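Local coordinates for protein phosphate transporter (Thermotoga maritima MSB8, PDB 6L85) that probably imports phosphate across the cell membrane by coupling its uptake to sodium ions, as a bacterial relative of the human SLC20 carriers, at residues Thr107-Gly112 and Leu379-Thr384. Residues are numbered along the deposited sequence; the frame is centred on the assembly and turned at random.
Sequences THSIVG and LLIVPT. With NA (sodium ion), chain R; PO4 (phosphate ion), chain P.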
# COMPACT_ATOMS: atom_id res chain seq x y z
N THR B 107 -7.19 -14.80 -20.12
CA THR B 107 -8.22 -13.87 -20.59
C THR B 107 -8.87 -14.38 -21.89
O THR B 107 -10.10 -14.41 -22.01
CB THR B 107 -7.60 -12.49 -20.79
OG1 THR B 107 -6.87 -12.10 -19.61
CG2 THR B 107 -8.65 -11.43 -21.14
N HIS B 108 -8.04 -14.77 -22.87
CA HIS B 108 -8.59 -15.36 -24.09
C HIS B 108 -9.44 -16.57 -23.75
O HIS B 108 -10.53 -16.76 -24.32
CB HIS B 108 -7.47 -15.74 -25.07
CG HIS B 108 -6.76 -14.56 -25.65
ND1 HIS B 108 -5.86 -14.67 -26.68
CD2 HIS B 108 -6.84 -13.25 -25.35
CE1 HIS B 108 -5.40 -13.46 -26.99
NE2 HIS B 108 -5.97 -12.58 -26.19
N SER B 109 -8.98 -17.36 -22.77
CA SER B 109 -9.70 -18.56 -22.38
C SER B 109 -11.07 -18.23 -21.81
O SER B 109 -12.07 -18.85 -22.20
CB SER B 109 -8.88 -19.35 -21.36
OG SER B 109 -7.55 -19.46 -21.82
N ILE B 110 -11.15 -17.26 -20.89
CA ILE B 110 -12.45 -17.04 -20.26
C ILE B 110 -13.41 -16.33 -21.22
O ILE B 110 -14.62 -16.60 -21.21
CB ILE B 110 -12.32 -16.30 -18.90
CG1 ILE B 110 -13.66 -16.34 -18.14
CG2 ILE B 110 -11.91 -14.86 -19.05
CD1 ILE B 110 -14.02 -17.74 -17.62
N VAL B 111 -12.89 -15.45 -22.09
CA VAL B 111 -13.76 -14.79 -23.07
C VAL B 111 -14.30 -15.82 -24.06
O VAL B 111 -15.49 -15.80 -24.41
CB VAL B 111 -13.01 -13.65 -23.78
CG1 VAL B 111 -13.80 -13.15 -25.01
CG2 VAL B 111 -12.76 -12.50 -22.80
N GLY B 112 -13.46 -16.75 -24.50
CA GLY B 112 -13.94 -17.86 -25.30
C GLY B 112 -15.01 -18.66 -24.59
O GLY B 112 -16.02 -19.03 -25.20
N LEU B 379 -3.32 -19.91 -30.94
CA LEU B 379 -4.33 -19.70 -31.97
C LEU B 379 -5.59 -20.50 -31.69
O LEU B 379 -6.69 -20.07 -32.04
CB LEU B 379 -3.77 -20.02 -33.36
CG LEU B 379 -2.63 -19.10 -33.77
CD1 LEU B 379 -1.77 -19.72 -34.86
CD2 LEU B 379 -3.13 -17.71 -34.17
N LEU B 380 -5.47 -21.63 -30.99
CA LEU B 380 -6.61 -22.52 -30.79
C LEU B 380 -7.36 -22.31 -29.48
O LEU B 380 -8.42 -22.94 -29.30
CB LEU B 380 -6.15 -23.98 -30.85
CG LEU B 380 -5.85 -24.52 -32.26
CD1 LEU B 380 -5.53 -26.01 -32.23
CD2 LEU B 380 -7.06 -24.27 -33.13
N ILE B 381 -6.86 -21.49 -28.55
CA ILE B 381 -7.42 -21.52 -27.20
C ILE B 381 -8.84 -20.94 -27.17
O ILE B 381 -9.73 -21.51 -26.53
CB ILE B 381 -6.48 -20.81 -26.20
CG1 ILE B 381 -6.96 -20.98 -24.76
CG2 ILE B 381 -6.34 -19.33 -26.50
CD1 ILE B 381 -6.76 -22.35 -24.20
N VAL B 382 -9.09 -19.84 -27.88
CA VAL B 382 -10.43 -19.25 -27.89
C VAL B 382 -11.48 -20.24 -28.43
O VAL B 382 -12.49 -20.47 -27.74
CB VAL B 382 -10.43 -17.92 -28.62
CG1 VAL B 382 -11.85 -17.36 -28.68
CG2 VAL B 382 -9.50 -16.93 -27.92
N PRO B 383 -11.29 -20.87 -29.60
CA PRO B 383 -12.31 -21.86 -30.04
C PRO B 383 -12.36 -23.11 -29.18
O PRO B 383 -13.45 -23.65 -28.95
CB PRO B 383 -11.89 -22.18 -31.48
CG PRO B 383 -10.43 -21.80 -31.56
CD PRO B 383 -10.31 -20.60 -30.67
N THR B 384 -11.21 -23.61 -28.70
CA THR B 384 -11.24 -24.79 -27.84
C THR B 384 -12.05 -24.54 -26.58
O THR B 384 -12.89 -25.37 -26.18
CB THR B 384 -9.81 -25.19 -27.47
OG1 THR B 384 -9.03 -25.36 -28.66
CG2 THR B 384 -9.81 -26.48 -26.65
NA NA R . -6.63 -9.83 -18.69
P PO4 P . -3.44 -13.54 -19.52
O1 PO4 P . -2.24 -13.70 -20.45
O2 PO4 P . -4.74 -13.42 -20.28
O3 PO4 P . -3.23 -12.27 -18.70
O4 PO4 P . -3.58 -14.76 -18.63
O HOH W 1 -8.82 -9.86 -18.09
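T107 OG1 is held by three partners: it coordinates the sodium ion at 2.5 Å, donates to O2 of the bound phosphate at 2.6 Å, and is hydrogen-bonded to N261. The same phosphate oxygen takes the backbone N of T107 at 2.8 Å, so hydroxyl and amide grip it together; N257, D258, I344 and a water complete the sodium shell. From the next residue on, helix 106-121 packs against helix 368-400; the axes of segments 107-112 and 379-384 approach to 7.8 Å and cross at -28°. H108 meets the second helix through its CB, which lies 3.7 Å from V382 CG2, while its ring leads away to W139, H348 and a bound dodecyl maltoside. S109 OG, anti to its own carbonyl carbon (chi1 -47°), is hydrogen-bonded to S105 O, and the same OG lies 3.4 Å from the I381 CG1 methylene. I381 CG1 extends anti to its backbone N, whereas CG2 takes the crowded position and approaches H108 CB. At G112 the backbones come closest, CA to CA 4.6 Å from V382; with no CB on G112, its CA sits 3.9 Å from V382 O. Around V382 helix 368-400 is kinked: the N atoms of V382 and P383 make no bond to the preceding turn. Helix 106-121 thus turns its polar N-terminal end to sodium and phosphate, while segments 107-112 and 379-384 meet through van der Waals contacts, without a polar bond between them.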